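Local coordinates for putative phosphinothricin n-acetyltransferase (Acinetobacter baylyi, PDB 2JLM) that acetylates the amino group of small substrates, probably L-methionine sulfoximine and L-methionine sulfone, using acetyl-CoA as the acetyl donor, at the interface of chains A and B. Numbering follows the deposited sequence. Chains: chain A/B, Putative phosphinothricin n-acetyltransferase.

Contacts 1 and 2 belong to one two-fold symmetric interface between chains A and B, and the centres of their C-alpha atoms lie about 15 Å apart. In chain B, the start of strand 162-172 brings the tryptophan of contact 1, and further along comes a phenylalanine of contact 2. Strand 126-132 of chain A begins right after the histidine of contact 1 and brings two valines to contact 2. Each contact has a twin with the chains exchanged. Strand 162-172 thus contributes to both contacts, which would suit a stable dimer, although the structure alone does not show that this pairing is the biological one.

Contact 1: the interface of chains A and B. Residues chain A 90, 125, 176, 179-181; chain B 158, 163.
B:Trp163 lays its indole almost flat against the imidazole of A:His125. The two planes are 15° apart, and the six-membered ring of the indole sits 3.6 Å, centroid to centroid, from the histidine ring, so this is a true stack. The side chains reach toward each other from the two subunits: CZ2 of the indole lies over the middle of the imidazole, while CD2 of A:His125 falls toward the rim of the indole. The imidazole swings away from the histidine's own amide (chi1 -176°), and this lays its face along the indole.

The far rim of the tryptophan runs into two more groups. The indole points its CH2/CZ3 edge at the face of the A:Tyr90 ring, planes 77° apart, and CD2 of A:Tyr90 is 3.7 Å from CH2 of B:Trp163. A:Pro176, which follows a cis peptide bond, adds its CD at 3.6 Å from CZ2 of B:Trp163. The indole face turned away from the histidine is covered by B:Phe158 of its own chain, so the tryptophan is sandwiched between an aromatic of each subunit.

B:Phe158 in turn carries A:Pro179 on one face. CB of the proline stands 3.8 Å from the centroid of the phenyl ring, a CH-pi contact, and CG comes to 3.4 Å from CE1 of B:Phe158. The backbone N of A:Asp181 approaches the ring at its edge, in plane; the carboxylate beyond is poorly ordered and carries little weight. Within chain A, the amide N of A:Gln180 donates a hydrogen bond of 3.0 Å to OH of A:Tyr90, tying the C-terminal tail to the tyrosine that borders the indole.

In the fold, B:Phe158 and B:Trp163 come from strand 156-159 and the start of strand 162-172, while chain A answers with the residue just before strand 126-132, the loop residue ahead of strand 91-98, and its extended C-terminal tail.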
loop_
_atom_site.group_PDB
_atom_site.type_symbol
_atom_site.label_atom_id
_atom_site.label_comp_id
_atom_site.label_asym_id
_atom_site.label_seq_id
_atom_site.Cartn_x
_atom_site.Cartn_y
_atom_site.Cartn_z
ATOM N N TYR A 90 29.345 -40.267 -8.608
ATOM C CA TYR A 90 28.535 -41.448 -8.315
ATOM C C TYR A 90 27.091 -41.076 -7.989
ATOM O O TYR A 90 26.288 -41.907 -7.555
ATOM C CB TYR A 90 29.164 -42.269 -7.177
ATOM C CG TYR A 90 30.536 -42.839 -7.510
ATOM C CD1 TYR A 90 30.675 -43.862 -8.438
ATOM C CD2 TYR A 90 31.692 -42.354 -6.887
ATOM C CE1 TYR A 90 31.919 -44.393 -8.744
ATOM C CE2 TYR A 90 32.941 -42.870 -7.192
ATOM C CZ TYR A 90 33.045 -43.891 -8.125
ATOM O OH TYR A 90 34.270 -44.426 -8.438
ATOM N N HIS A 125 25.920 -44.680 -7.166
ATOM C CA HIS A 125 25.777 -44.816 -5.712
ATOM C C HIS A 125 24.521 -44.116 -5.190
ATOM O O HIS A 125 23.834 -44.646 -4.319
ATOM C CB HIS A 125 27.029 -44.316 -4.973
ATOM C CG HIS A 125 26.977 -44.521 -3.489
ATOM N ND1 HIS A 125 26.822 -45.763 -2.911
ATOM C CD2 HIS A 125 27.065 -43.638 -2.463
ATOM C CE1 HIS A 125 26.809 -45.638 -1.593
ATOM N NE2 HIS A 125 26.961 -44.357 -1.296
ATOM N N PRO A 176 28.797 -48.181 -5.788
ATOM C CA PRO A 176 29.857 -49.047 -6.314
ATOM C C PRO A 176 30.596 -49.700 -5.155
ATOM O O PRO A 176 30.687 -49.110 -4.072
ATOM C CB PRO A 176 30.812 -48.060 -6.998
ATOM C CG PRO A 176 30.288 -46.660 -6.681
ATOM C CD PRO A 176 29.267 -46.801 -5.604
ATOM N N PRO A 179 34.678 -47.569 -5.083
ATOM C CA PRO A 179 34.712 -46.203 -5.621
ATOM C C PRO A 179 36.133 -45.673 -5.565
ATOM O O PRO A 179 36.902 -46.098 -4.712
ATOM C CB PRO A 179 33.821 -45.416 -4.655
ATOM C CG PRO A 179 33.912 -46.160 -3.365
ATOM C CD PRO A 179 34.106 -47.627 -3.725
ATOM N N GLN A 180 36.478 -44.758 -6.454
ATOM C CA GLN A 180 37.840 -44.262 -6.505
ATOM C C GLN A 180 37.831 -42.792 -6.899
ATOM O O GLN A 180 37.095 -42.399 -7.807
ATOM C CB GLN A 180 38.674 -45.092 -7.496
ATOM C CG GLN A 180 38.902 -46.552 -7.069
ATOM C CD GLN A 180 39.668 -47.374 -8.102
ATOM N N ASP A 181 38.622 -41.981 -6.196
ATOM C CA ASP A 181 38.823 -40.586 -6.578
ATOM C C ASP A 181 39.234 -40.594 -8.041
ATOM O O ASP A 181 39.663 -41.623 -8.550
ATOM C CB ASP A 181 39.932 -39.936 -5.734
ATOM C CG ASP A 181 39.421 -39.344 -4.413
ATOM O OD1 ASP A 181 39.656 -38.136 -4.170
ATOM O OD2 ASP A 181 38.799 -40.075 -3.609
ATOM N N PHE B 158 32.050 -37.995 -3.108
ATOM C CA PHE B 158 33.122 -38.922 -2.811
ATOM C C PHE B 158 34.447 -38.185 -2.932
ATOM O O PHE B 158 34.767 -37.653 -3.991
ATOM C CB PHE B 158 33.089 -40.121 -3.758
ATOM C CG PHE B 158 34.091 -41.195 -3.408
ATOM C CD1 PHE B 158 33.824 -42.114 -2.397
ATOM C CD2 PHE B 158 35.309 -41.272 -4.074
ATOM C CE1 PHE B 158 34.747 -43.095 -2.061
ATOM C CE2 PHE B 158 36.240 -42.254 -3.744
ATOM C CZ PHE B 158 35.956 -43.166 -2.737
ATOM N N TRP B 163 32.706 -41.476 1.304
ATOM C CA TRP B 163 31.435 -40.850 0.977
ATOM C C TRP B 163 31.204 -39.611 1.843
ATOM O O TRP B 163 31.518 -39.610 3.038
ATOM C CB TRP B 163 30.289 -41.856 1.158
ATOM C CG TRP B 163 30.403 -43.067 0.275
ATOM C CD1 TRP B 163 30.593 -44.363 0.676
ATOM C CD2 TRP B 163 30.340 -43.096 -1.157
ATOM N NE1 TRP B 163 30.650 -45.195 -0.422
ATOM C CE2 TRP B 163 30.491 -44.443 -1.560
ATOM C CE3 TRP B 163 30.154 -42.117 -2.141
ATOM C CZ2 TRP B 163 30.476 -44.835 -2.903
ATOM C CZ3 TRP B 163 30.149 -42.506 -3.474
ATOM C CH2 TRP B 163 30.308 -43.854 -3.840
#

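Contact 2: the interface of chains A and B. Residues chain A 82-83, 126, 128, 150, 168; chain B 83, 153, 168.
Strands 148-153 and 162-172 of the GNAT fold supply the middle of this patch from both chains, joined by the loop that follows strand 73-81. At its heart B:Ile153, the last residue of strand 148-153, pushes its side chain toward A:Phe82. The delta methyl CD1 comes obliquely past the CZ rim of the phenyl ring, clear of its plane and on the same side as A:Val128, 3.4 Å from CZ of A:Phe82. With CG1 beside its backbone N (chi1 -61°) and the chain extended beyond it, the isoleucine delivers that methyl at full reach.

The phenyl ring is steadied from within chain A. A:Val128 sets CG2 over the centre of one face, 4.2 Å above the plane, and CG of A:Arg83 lies on the opposite face, nearer the rim. These two neighbours should restrict the ring's turning and hold its CZ rim against the isoleucine methyl. Lower on the same side chain, CG1 of B:Ile153 packs 3.7 Å from CB of A:Ser150, so the methylene next to the serine hydroxyl joins the apolar surface. B:Ile153 hides 66 Å² of its surface here, the largest share in the patch.

Farther along, A:Phe168 and B:Arg83 run antiparallel alongside one another. The contact is made at the ring's edge, where CD of B:Arg83 lies in plane, 3.9 Å from CZ of A:Phe168. The guanidinium is turned 81° to the phenyl plane, so it does not stack on it; the arginine chain bends at chi3 (56°), turning the charged group aside from the line of its methylenes. B:Phe168 faces A:Arg83 in the symmetry-related way, slightly more loosely.

Water 1 bridges the subunits: NH1 of B:Arg83 donates to it at 2.8 Å, in the guanidinium plane, and the same water lies 3.1 Å from the backbone O of A:Phe82.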
loop_
_atom_site.group_PDB
_atom_site.type_symbol
_atom_site.label_atom_id
_atom_site.label_comp_id
_atom_site.label_asym_id
_atom_site.label_seq_id
_atom_site.Cartn_x
_atom_site.Cartn_y
_atom_site.Cartn_z
ATOM N N PHE A 82 23.831 -34.760 -11.501
ATOM C CA PHE A 82 23.130 -34.039 -10.435
ATOM C C PHE A 82 23.773 -32.674 -10.139
ATOM O O PHE A 82 23.118 -31.630 -10.227
ATOM C CB PHE A 82 23.083 -34.888 -9.162
ATOM C CG PHE A 82 22.591 -34.146 -7.951
ATOM C CD1 PHE A 82 23.364 -34.077 -6.809
ATOM C CD2 PHE A 82 21.353 -33.519 -7.958
ATOM C CE1 PHE A 82 22.911 -33.406 -5.690
ATOM C CE2 PHE A 82 20.895 -32.850 -6.845
ATOM C CZ PHE A 82 21.677 -32.792 -5.708
ATOM N N ARG A 83 25.048 -32.685 -9.768
ATOM C CA ARG A 83 25.824 -31.446 -9.651
ATOM C C ARG A 83 27.114 -31.651 -10.448
ATOM O O ARG A 83 27.703 -32.729 -10.417
ATOM C CB ARG A 83 26.129 -31.095 -8.179
ATOM C CG ARG A 83 24.928 -30.587 -7.366
ATOM C CD ARG A 83 25.177 -30.589 -5.819
ATOM N NE ARG A 83 26.242 -29.666 -5.393
ATOM C CZ ARG A 83 26.173 -28.330 -5.434
ATOM N NH1 ARG A 83 25.087 -27.706 -5.878
ATOM N NH2 ARG A 83 27.209 -27.608 -5.032
ATOM N N VAL A 126 24.222 -42.929 -5.723
ATOM C CA VAL A 126 23.018 -42.204 -5.317
ATOM C C VAL A 126 22.193 -41.689 -6.499
ATOM O O VAL A 126 22.719 -41.035 -7.403
ATOM C CB VAL A 126 23.357 -41.004 -4.402
ATOM C CG1 VAL A 126 22.077 -40.282 -3.974
ATOM C CG2 VAL A 126 24.140 -41.469 -3.184
ATOM N N VAL A 128 19.098 -39.136 -7.336
ATOM C CA VAL A 128 18.338 -38.029 -6.759
ATOM C C VAL A 128 17.188 -37.630 -7.666
ATOM O O VAL A 128 17.379 -37.374 -8.852
ATOM C CB VAL A 128 19.224 -36.775 -6.546
ATOM C CG1 VAL A 128 18.379 -35.598 -6.024
ATOM C CG2 VAL A 128 20.366 -37.083 -5.613
ATOM N N SER A 150 15.336 -36.208 1.288
ATOM C CA SER A 150 16.568 -35.563 1.763
ATOM C C SER A 150 16.346 -34.133 2.244
ATOM O O SER A 150 17.014 -33.680 3.172
ATOM C CB SER A 150 17.629 -35.550 0.658
ATOM O OG SER A 150 17.829 -36.838 0.112
ATOM N N PHE A 168 14.010 -32.773 -2.704
ATOM C CA PHE A 168 15.030 -33.709 -3.151
ATOM C C PHE A 168 14.842 -35.070 -2.497
ATOM O O PHE A 168 14.987 -35.199 -1.281
ATOM C CB PHE A 168 16.417 -33.134 -2.882
ATOM C CG PHE A 168 16.725 -31.934 -3.727
ATOM C CD1 PHE A 168 16.512 -30.657 -3.247
ATOM C CD2 PHE A 168 17.173 -32.087 -5.029
ATOM C CE1 PHE A 168 16.770 -29.556 -4.038
ATOM C CE2 PHE A 168 17.433 -30.986 -5.825
ATOM C CZ PHE A 168 17.233 -29.724 -5.331
ATOM N N ARG B 83 20.670 -24.342 -9.821
ATOM C CA ARG B 83 20.316 -25.339 -10.821
ATOM C C ARG B 83 20.003 -24.608 -12.124
ATOM O O ARG B 83 19.351 -23.559 -12.124
ATOM C CB ARG B 83 19.130 -26.208 -10.343
ATOM C CG ARG B 83 19.507 -27.162 -9.202
ATOM C CD ARG B 83 18.303 -27.777 -8.480
ATOM N NE ARG B 83 17.391 -28.497 -9.378
ATOM C CZ ARG B 83 17.622 -29.709 -9.884
ATOM N NH1 ARG B 83 18.751 -30.351 -9.603
ATOM N NH2 ARG B 83 16.729 -30.275 -10.688
ATOM N N ILE B 153 21.699 -34.497 1.510
ATOM C CA ILE B 153 21.749 -35.659 0.653
ATOM C C ILE B 153 22.931 -36.503 1.078
ATOM O O ILE B 153 24.082 -36.118 0.884
ATOM C CB ILE B 153 21.882 -35.269 -0.821
ATOM C CG1 ILE B 153 20.662 -34.444 -1.237
ATOM C CG2 ILE B 153 22.039 -36.517 -1.672
ATOM C CD1 ILE B 153 20.759 -33.820 -2.608
ATOM N N PHE B 168 22.425 -28.723 2.623
ATOM C CA PHE B 168 21.997 -27.508 1.942
ATOM C C PHE B 168 21.342 -26.573 2.919
ATOM O O PHE B 168 20.418 -26.967 3.636
ATOM C CB PHE B 168 21.023 -27.824 0.806
ATOM C CG PHE B 168 21.641 -28.609 -0.298
ATOM C CD1 PHE B 168 21.738 -29.989 -0.205
ATOM C CD2 PHE B 168 22.159 -27.972 -1.421
ATOM C CE1 PHE B 168 22.320 -30.729 -1.229
ATOM C CE2 PHE B 168 22.748 -28.696 -2.442
ATOM C CZ PHE B 168 22.827 -30.080 -2.350
HETATM O O HOH W 1 21.235 -29.811 -8.526
#